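Side-chain contacts in lombricine kinase (Urechis caupo, PDB 3JPZ), which probably catalyses the reversible transfer of a phosphoryl group between ATP and lombricine: residues 179-184 against 196-201; 202-207 against 213-218. One frame throughout, in Å; residues are numbered along the deposited sequence.

Contact 1 (179-184 against 196-201); sequences FLFQKP and RDWPDA
K183 lies along one face of the W198 indole, a compact example of an aliphatic chain laid on an aromatic face. Its CB stands almost squarely over the five-membered ring, a CH-pi contact 3.5 Å from CB to the ring centroid and only 8° off the normal. CG comes next, above CG and CD2 of W198; CD then reaches the root of the indole, 3.5 Å from W198 CB, and CE follows it. With CG anti to the backbone N (chi1 -173°) and the rest of the chain extended, the lysine runs straight along the ring, opposite in direction to the tryptophan side chain. Its NZ runs on past the ring and gives hydrogen bonds to two waters that connect it to the W198 backbone. One of these waters, 2.9 Å from NZ, also accepts from W198 N, and the other donates to W198 O.

The six-membered ring is shared: on the same face, K183 CA lies over its CZ2 side and P184 CD is 3.4 Å from W198 CH2, while F181 meets that corner rim to rim: CE1 is 3.5 Å from CH2, with the ring planes nearly perpendicular at 86°. P199, which follows W198 through a cis peptide bond, sets its CB against the opposite face.

The two loops flank helix 187-191, one entering it from helix 168-176 and the other leaving it for strand 203-207. D197 forms salt bridges to R135 and R138 of helix 135-149, and P199 packs on F55 of the second subunit, while F181 touches I204 of strand 203-207.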
ATOM      1  N   PHE A 179      -3.318   4.493  24.547  1.00 25.63           N
ATOM      2  CA  PHE A 179      -1.964   4.857  24.136  1.00 20.06           C
ATOM      3  C   PHE A 179      -1.486   4.087  22.908  1.00 22.96           C
ATOM      4  O   PHE A 179      -0.366   4.285  22.445  1.00 32.46           O
ATOM      5  CB  PHE A 179      -0.970   4.548  25.259  1.00 14.97           C
ATOM      6  CG  PHE A 179      -0.970   5.541  26.379  1.00 24.92           C
ATOM      7  CD1 PHE A 179      -1.712   6.706  26.309  1.00 29.26           C
ATOM      8  CD2 PHE A 179      -0.186   5.318  27.497  1.00 24.48           C
ATOM      9  CE1 PHE A 179      -1.691   7.616  27.350  1.00 33.46           C
ATOM     10  CE2 PHE A 179      -0.158   6.227  28.536  1.00 29.81           C
ATOM     11  CZ  PHE A 179      -0.909   7.374  28.463  1.00 28.97           C
ATOM     12  N   LEU A 180      -2.308   3.182  22.400  1.00 16.34           N
ATOM     13  CA  LEU A 180      -1.858   2.318  21.322  1.00 25.25           C
ATOM     14  C   LEU A 180      -2.114   2.930  19.959  1.00 19.87           C
ATOM     15  O   LEU A 180      -3.125   3.594  19.745  1.00 24.40           O
ATOM     16  CB  LEU A 180      -2.564   0.964  21.388  1.00 29.37           C
ATOM     17  CG  LEU A 180      -1.988  -0.079  20.432  1.00 31.02           C
ATOM     18  CD1 LEU A 180      -0.757  -0.729  21.043  1.00 32.83           C
ATOM     19  CD2 LEU A 180      -3.034  -1.124  20.072  1.00 30.74           C
ATOM     20  N   PHE A 181      -1.184   2.697  19.039  1.00 27.71           N
ATOM     21  CA  PHE A 181      -1.427   2.970  17.630  1.00 25.21           C
ATOM     22  C   PHE A 181      -1.263   1.685  16.822  1.00 26.26           C
ATOM     23  O   PHE A 181      -0.495   0.792  17.193  1.00 31.74           O
ATOM     24  CB  PHE A 181      -0.522   4.088  17.101  1.00 21.91           C
ATOM     25  CG  PHE A 181       0.955   3.758  17.111  1.00 15.74           C
ATOM     26  CD1 PHE A 181       1.553   3.185  16.008  1.00 18.25           C
ATOM     27  CD2 PHE A 181       1.742   4.061  18.209  1.00 12.98           C
ATOM     28  CE1 PHE A 181       2.914   2.899  16.002  1.00 15.52           C
ATOM     29  CE2 PHE A 181       3.102   3.787  18.209  1.00 13.43           C
ATOM     30  CZ  PHE A 181       3.687   3.202  17.107  1.00 13.65           C
ATOM     31  N   GLN A 182      -2.004   1.604  15.723  1.00 34.26           N
ATOM     32  CA  GLN A 182      -2.072   0.409  14.894  1.00 42.15           C
ATOM     33  C   GLN A 182      -1.405   0.709  13.560  1.00 34.57           C
ATOM     34  O   GLN A 182      -1.126   1.863  13.254  1.00 21.52           O
ATOM     35  CB  GLN A 182      -3.534   0.040  14.636  1.00 52.39           C
ATOM     36  CG  GLN A 182      -4.418  -0.005  15.874  1.00 60.54           C
ATOM     37  CD  GLN A 182      -4.492  -1.389  16.481  1.00 62.01           C
ATOM     38  OE1 GLN A 182      -3.471  -1.987  16.819  1.00 57.07           O
ATOM     39  NE2 GLN A 182      -5.707  -1.906  16.626  1.00 63.00           N
ATOM     40  N   LYS A 183      -1.157  -0.316  12.755  1.00 30.84           N
ATOM     41  CA  LYS A 183      -0.698  -0.072  11.398  1.00 22.49           C
ATOM     42  C   LYS A 183      -1.708   0.852  10.720  1.00 14.75           C
ATOM     43  O   LYS A 183      -2.904   0.566  10.680  1.00 14.79           O
ATOM     44  CB  LYS A 183      -0.542  -1.379  10.618  1.00 11.89           C
ATOM     45  CG  LYS A 183       0.110  -1.192   9.241  1.00 42.61           C
ATOM     46  CD  LYS A 183       0.642  -2.499   8.658  1.00 25.02           C
ATOM     47  CE  LYS A 183       1.084  -2.337   7.199  1.00 22.07           C
ATOM     48  NZ  LYS A 183       1.313  -3.649   6.523  1.00 27.57           N
ATOM     49  N   PRO A 184      -1.242   1.993  10.221  1.00 19.95           N
ATOM     50  CA  PRO A 184      -2.201   2.878   9.554  1.00 12.38           C
ATOM     51  C   PRO A 184      -2.728   2.281   8.254  1.00 16.59           C
ATOM     52  O   PRO A 184      -2.013   1.557   7.570  1.00 15.64           O
ATOM     53  CB  PRO A 184      -1.392   4.144   9.304  1.00 10.04           C
ATOM     54  CG  PRO A 184      -0.311   4.113  10.341  1.00 20.03           C
ATOM     55  CD  PRO A 184       0.026   2.670  10.527  1.00 14.12           C
ATOM     56  N   ARG A 196       5.702   0.874   5.566  1.00 20.29           N
ATOM     57  CA  ARG A 196       6.627  -0.209   5.232  1.00 11.64           C
ATOM     58  C   ARG A 196       7.289  -0.841   6.449  1.00 12.22           C
ATOM     59  O   ARG A 196       7.613  -0.163   7.413  1.00 15.60           O
ATOM     60  CB  ARG A 196       7.718   0.303   4.296  1.00 11.41           C
ATOM     61  CG  ARG A 196       7.348   0.280   2.831  1.00 11.64           C
ATOM     62  CD  ARG A 196       8.326   1.103   1.996  1.00 29.71           C
ATOM     63  NE  ARG A 196       8.510   2.427   2.584  1.00 19.18           N
ATOM     64  CZ  ARG A 196       9.636   2.858   3.142  1.00 12.39           C
ATOM     65  NH1 ARG A 196      10.727   2.090   3.177  1.00 15.24           N
ATOM     66  NH2 ARG A 196       9.668   4.070   3.656  1.00 12.24           N
ATOM     67  N   ASP A 197       7.510  -2.149   6.369  1.00 24.85           N
ATOM     68  CA  ASP A 197       8.206  -2.901   7.404  1.00 25.93           C
ATOM     69  C   ASP A 197       7.533  -2.814   8.763  1.00 20.06           C
ATOM     70  O   ASP A 197       8.199  -2.905   9.789  1.00 18.66           O
ATOM     71  CB  ASP A 197       9.641  -2.405   7.531  1.00 19.29           C
ATOM     72  CG  ASP A 197      10.278  -2.143   6.197  1.00 13.35           C
ATOM     73  OD1 ASP A 197      10.483  -3.110   5.444  1.00 15.50           O
ATOM     74  OD2 ASP A 197      10.564  -0.967   5.897  1.00 18.75           O
ATOM     75  N   TRP A 198       6.216  -2.644   8.771  1.00 20.32           N
ATOM     76  CA  TRP A 198       5.465  -2.575  10.012  1.00 12.67           C
ATOM     77  C   TRP A 198       5.630  -3.852  10.816  1.00 16.57           C
ATOM     78  O   TRP A 198       5.465  -4.936  10.264  1.00 19.92           O
ATOM     79  CB  TRP A 198       3.984  -2.372   9.726  1.00 16.09           C
ATOM     80  CG  TRP A 198       3.286  -1.903  10.931  1.00 14.57           C
ATOM     81  CD1 TRP A 198       2.716  -2.665  11.892  1.00 18.72           C
ATOM     82  CD2 TRP A 198       3.124  -0.544  11.341  1.00 12.16           C
ATOM     83  NE1 TRP A 198       2.187  -1.867  12.872  1.00 17.64           N
ATOM     84  CE2 TRP A 198       2.424  -0.559  12.557  1.00 12.32           C
ATOM     85  CE3 TRP A 198       3.489   0.683  10.787  1.00 16.55           C
ATOM     86  CZ2 TRP A 198       2.088   0.601  13.235  1.00 12.51           C
ATOM     87  CZ3 TRP A 198       3.156   1.838  11.463  1.00 19.09           C
ATOM     88  CH2 TRP A 198       2.460   1.790  12.670  1.00 14.36           C
ATOM     89  N   PRO A 199       5.931  -3.742  12.128  1.00 21.96           N
ATOM     90  CA  PRO A 199       6.124  -2.562  12.972  1.00 17.84           C
ATOM     91  C   PRO A 199       7.573  -2.375  13.422  1.00 21.54           C
ATOM     92  O   PRO A 199       7.827  -1.948  14.550  1.00 20.54           O
ATOM     93  CB  PRO A 199       5.299  -2.901  14.207  1.00 14.48           C
ATOM     94  CG  PRO A 199       5.220  -4.450  14.221  1.00 34.59           C
ATOM     95  CD  PRO A 199       5.891  -4.948  12.965  1.00 21.68           C
ATOM     96  N   ASP A 200       8.514  -2.721  12.561  1.00 29.56           N
ATOM     97  CA  ASP A 200       9.925  -2.530  12.858  1.00 17.68           C
ATOM     98  C   ASP A 200      10.233  -1.069  13.186  1.00 15.31           C
ATOM     99  O   ASP A 200       9.923  -0.165  12.404  1.00 14.68           O
ATOM    100  CB  ASP A 200      10.760  -2.975  11.667  1.00 17.72           C
ATOM    101  CG  ASP A 200      12.230  -3.009  11.981  1.00 21.52           C
ATOM    102  OD1 ASP A 200      12.752  -2.003  12.506  1.00 31.20           O
ATOM    103  OD2 ASP A 200      12.852  -4.047  11.705  1.00 19.12           O
ATOM    104  N   ALA A 201      10.833  -0.848  14.353  1.00 16.12           N
ATOM    105  CA  ALA A 201      11.215   0.490  14.803  1.00 16.22           C
ATOM    106  C   ALA A 201      10.001   1.381  15.088  1.00 20.52           C
ATOM    107  O   ALA A 201      10.102   2.604  15.051  1.00 24.49           O
ATOM    108  CB  ALA A 201      12.134   1.152  13.788  1.00 31.75           C
TER
HETATM  109  O   HOH W   1       4.167  -3.115   6.431  1.00 15.80           O
HETATM  110  O   HOH W   2       3.180  -5.482   8.220  1.00 20.66           O

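Contact 2 (202-207 against 213-218); sequences RGIWHN and LIWINE
R202 to N207 and L213 to E218 form a buried antiparallel pairing within the large sheet of the catalytic domain, extended at one end by an arginine side chain. Four backbone hydrogen bonds join the strands, G203 pairing with I216 and W205 with I214; W205 N to I214 O is 2.7 Å and lies in the carbonyl plane. On one face, I214 runs alongside W205, its CG1 3.3 Å from CE3 of the indole. The other face carries I204, whose CG2 presses tightly on L213 CD1 at 3.5 Å while its CG1 meets W215 CD1 at 4.0 Å. W215 NE1 hydrogen-bonds F179 O.

Beyond the strand ends, R202 bends at chi2 (62°) and brings NE to N217 O, 2.8 Å away and close to the guanidinium plane. NH2 reaches E218 O through a water, and NH1 bonds to the carbonyls of R196 and D200, so the buried guanidinium is gripped by backbone oxygens on several sides.

Helix 135-149 packs on the W205 and I214 face, and helix 168-176 touches I204 and H206 on the other. This is a beta hairpin inside an antiparallel sheet flanked by helices, as in the catalytic domain of phosphagen kinases.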
ATOM      1  N   ARG A 202       8.858   0.767  15.361  1.00 15.08           N
ATOM      2  CA  ARG A 202       7.696   1.505  15.864  1.00 14.73           C
ATOM      3  C   ARG A 202       7.596   1.244  17.346  1.00 15.46           C
ATOM      4  O   ARG A 202       7.918   0.151  17.801  1.00 26.25           O
ATOM      5  CB  ARG A 202       6.404   1.040  15.200  1.00 18.98           C
ATOM      6  CG  ARG A 202       6.115   1.716  13.893  1.00 13.65           C
ATOM      7  CD  ARG A 202       7.206   1.420  12.884  1.00 19.17           C
ATOM      8  NE  ARG A 202       6.880   2.003  11.594  1.00 13.10           N
ATOM      9  CZ  ARG A 202       7.161   1.454  10.418  1.00 15.85           C
ATOM     10  NH1 ARG A 202       7.787   0.291  10.355  1.00 17.79           N
ATOM     11  NH2 ARG A 202       6.799   2.070   9.304  1.00 12.15           N
ATOM     12  N   GLY A 203       7.157   2.235  18.107  1.00 25.86           N
ATOM     13  CA  GLY A 203       7.008   2.034  19.532  1.00 22.41           C
ATOM     14  C   GLY A 203       6.199   3.090  20.243  1.00 27.55           C
ATOM     15  O   GLY A 203       5.885   4.147  19.700  1.00 17.97           O
ATOM     16  N   ILE A 204       5.863   2.772  21.485  1.00 34.24           N
ATOM     17  CA  ILE A 204       5.127   3.666  22.347  1.00 23.39           C
ATOM     18  C   ILE A 204       5.927   3.867  23.615  1.00 16.61           C
ATOM     19  O   ILE A 204       6.265   2.907  24.300  1.00 24.84           O
ATOM     20  CB  ILE A 204       3.771   3.063  22.720  1.00 22.99           C
ATOM     21  CG1 ILE A 204       2.948   2.787  21.456  1.00 21.61           C
ATOM     22  CG2 ILE A 204       3.036   3.989  23.673  1.00 16.54           C
ATOM     23  CD1 ILE A 204       1.752   1.883  21.689  1.00 15.35           C
ATOM     24  N   TRP A 205       6.244   5.118  23.916  1.00 24.38           N
ATOM     25  CA  TRP A 205       6.876   5.476  25.172  1.00 24.51           C
ATOM     26  C   TRP A 205       5.890   6.319  25.950  1.00 28.23           C
ATOM     27  O   TRP A 205       5.071   7.020  25.363  1.00 16.29           O
ATOM     28  CB  TRP A 205       8.147   6.281  24.916  1.00 17.81           C
ATOM     29  CG  TRP A 205       8.900   6.678  26.157  1.00 22.88           C
ATOM     30  CD1 TRP A 205       9.967   6.027  26.709  1.00 30.49           C
ATOM     31  CD2 TRP A 205       8.661   7.824  26.986  1.00 26.77           C
ATOM     32  NE1 TRP A 205      10.400   6.691  27.829  1.00 29.15           N
ATOM     33  CE2 TRP A 205       9.618   7.798  28.020  1.00 20.15           C
ATOM     34  CE3 TRP A 205       7.730   8.868  26.954  1.00 25.36           C
ATOM     35  CZ2 TRP A 205       9.666   8.768  29.013  1.00 20.75           C
ATOM     36  CZ3 TRP A 205       7.783   9.828  27.938  1.00 34.13           C
ATOM     37  CH2 TRP A 205       8.742   9.773  28.955  1.00 23.99           C
ATOM     38  N   HIS A 206       5.945   6.237  27.271  1.00 17.76           N
ATOM     39  CA  HIS A 206       5.222   7.185  28.101  1.00 26.51           C
ATOM     40  C   HIS A 206       5.795   7.196  29.499  1.00 28.49           C
ATOM     41  O   HIS A 206       6.454   6.244  29.921  1.00 32.25           O
ATOM     42  CB  HIS A 206       3.718   6.879  28.129  1.00 19.86           C
ATOM     43  CG  HIS A 206       3.360   5.625  28.863  1.00 17.35           C
ATOM     44  ND1 HIS A 206       3.211   5.580  30.230  1.00 18.20           N
ATOM     45  CD2 HIS A 206       3.097   4.375  28.414  1.00 22.27           C
ATOM     46  CE1 HIS A 206       2.881   4.354  30.596  1.00 23.34           C
ATOM     47  NE2 HIS A 206       2.806   3.603  29.512  1.00 25.54           N
ATOM     48  N   ASN A 207       5.544   8.285  30.215  1.00 29.41           N
ATOM     49  CA  ASN A 207       5.985   8.403  31.590  1.00 23.95           C
ATOM     50  C   ASN A 207       5.076   7.611  32.513  1.00 20.75           C
ATOM     51  O   ASN A 207       4.012   7.145  32.105  1.00 25.90           O
ATOM     52  CB  ASN A 207       6.026   9.871  32.020  1.00 19.43           C
ATOM     53  CG  ASN A 207       4.669  10.545  31.939  1.00 33.70           C
ATOM     54  OD1 ASN A 207       3.652   9.908  31.656  1.00 20.71           O
ATOM     55  ND2 ASN A 207       4.652  11.846  32.185  1.00 18.76           N
ATOM     56  N   LEU A 213       3.065  11.065  26.409  1.00 19.64           N
ATOM     57  CA  LEU A 213       3.022   9.888  25.555  1.00 20.14           C
ATOM     58  C   LEU A 213       3.810  10.153  24.281  1.00 23.44           C
ATOM     59  O   LEU A 213       3.714  11.212  23.689  1.00 17.77           O
ATOM     60  CB  LEU A 213       1.573   9.545  25.219  1.00 19.45           C
ATOM     61  CG  LEU A 213       1.347   8.565  24.065  1.00 17.19           C
ATOM     62  CD1 LEU A 213       1.778   7.147  24.445  1.00 14.53           C
ATOM     63  CD2 LEU A 213      -0.125   8.611  23.666  1.00 24.60           C
ATOM     64  N   ILE A 214       4.587   9.171  23.859  1.00 15.30           N
ATOM     65  CA  ILE A 214       5.472   9.331  22.724  1.00 15.17           C
ATOM     66  C   ILE A 214       5.219   8.176  21.772  1.00 14.51           C
ATOM     67  O   ILE A 214       5.310   7.023  22.169  1.00 29.79           O
ATOM     68  CB  ILE A 214       6.943   9.312  23.184  1.00 21.11           C
ATOM     69  CG1 ILE A 214       7.230  10.498  24.114  1.00 31.65           C
ATOM     70  CG2 ILE A 214       7.901   9.292  21.996  1.00 31.43           C
ATOM     71  CD1 ILE A 214       7.145  11.854  23.449  1.00 32.24           C
ATOM     72  N   TRP A 215       4.858   8.475  20.530  1.00 14.53           N
ATOM     73  CA  TRP A 215       4.791   7.447  19.488  1.00 13.69           C
ATOM     74  C   TRP A 215       5.954   7.639  18.540  1.00 13.80           C
ATOM     75  O   TRP A 215       6.177   8.735  18.037  1.00 13.80           O
ATOM     76  CB  TRP A 215       3.525   7.540  18.655  1.00 12.97           C
ATOM     77  CG  TRP A 215       2.276   7.152  19.331  1.00 13.90           C
ATOM     78  CD1 TRP A 215       2.143   6.556  20.541  1.00 14.27           C
ATOM     79  CD2 TRP A 215       0.960   7.300  18.801  1.00 12.58           C
ATOM     80  NE1 TRP A 215       0.813   6.336  20.811  1.00 14.23           N
ATOM     81  CE2 TRP A 215       0.067   6.782  19.753  1.00 13.33           C
ATOM     82  CE3 TRP A 215       0.448   7.818  17.605  1.00 12.65           C
ATOM     83  CZ2 TRP A 215      -1.319   6.776  19.554  1.00 12.94           C
ATOM     84  CZ3 TRP A 215      -0.930   7.814  17.412  1.00 17.15           C
ATOM     85  CH2 TRP A 215      -1.792   7.291  18.381  1.00 11.69           C
ATOM     86  N   ILE A 216       6.673   6.567  18.273  1.00 14.52           N
ATOM     87  CA  ILE A 216       7.779   6.622  17.339  1.00 17.86           C
ATOM     88  C   ILE A 216       7.405   5.915  16.042  1.00 20.03           C
ATOM     89  O   ILE A 216       6.938   4.776  16.044  1.00 20.00           O
ATOM     90  CB  ILE A 216       9.052   6.005  17.946  1.00 15.17           C
ATOM     91  CG1 ILE A 216       9.460   6.782  19.198  1.00 23.50           C
ATOM     92  CG2 ILE A 216      10.194   6.003  16.929  1.00 20.14           C
ATOM     93  CD1 ILE A 216      10.704   6.267  19.860  1.00 25.59           C
ATOM     94  N   ASN A 217       7.582   6.628  14.938  1.00 16.48           N
ATOM     95  CA  ASN A 217       7.532   6.046  13.611  1.00 13.71           C
ATOM     96  C   ASN A 217       6.149   5.517  13.245  1.00 13.02           C
ATOM     97  O   ASN A 217       6.021   4.573  12.475  1.00 18.38           O
ATOM     98  CB  ASN A 217       8.632   4.982  13.458  1.00 13.64           C
ATOM     99  CG  ASN A 217      10.016   5.608  13.270  1.00 19.70           C
ATOM    100  OD1 ASN A 217      10.146   6.663  12.654  1.00 23.25           O
ATOM    101  ND2 ASN A 217      11.042   4.972  13.809  1.00 14.92           N
ATOM    102  N   GLU A 218       5.114   6.140  13.797  1.00 29.40           N
ATOM    103  CA  GLU A 218       3.773   5.977  13.254  1.00 24.81           C
ATOM    104  C   GLU A 218       3.675   6.873  12.018  1.00 17.29           C
ATOM    105  O   GLU A 218       4.144   6.506  10.941  1.00 25.59           O
ATOM    106  CB  GLU A 218       2.704   6.337  14.285  1.00 12.10           C
ATOM    107  CG  GLU A 218       1.305   5.920  13.871  1.00 16.23           C
ATOM    108  CD  GLU A 218       0.298   7.045  13.958  1.00 20.76           C
ATOM    109  OE1 GLU A 218       0.705   8.211  14.162  1.00 17.89           O
ATOM    110  OE2 GLU A 218      -0.905   6.759  13.799  1.00 23.43           O
TER
HETATM  111  O   HOH W   3       5.551   4.892   9.422  1.00 13.42           O

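The two contacts follow one another along the chain: contact 1 closes at A201 and contact 2 opens at R202. Their centres lie about 10 Å apart, both within the C-terminal catalytic domain. Besides the indole N-H bond of W215, a probable hydrogen bond from N217 ND2 to A201 O joins them directly, and the F181 and W215 rings meet at about 50°. These links tie the loops around helix 187-191 to the hairpin of the large sheet. The next strand, 222-229, carries R223, which binds ADP in another structure of this protein though none is bound here; its side chain lies about 4 Å from that of W215, so contact 2 borders the nucleotide site.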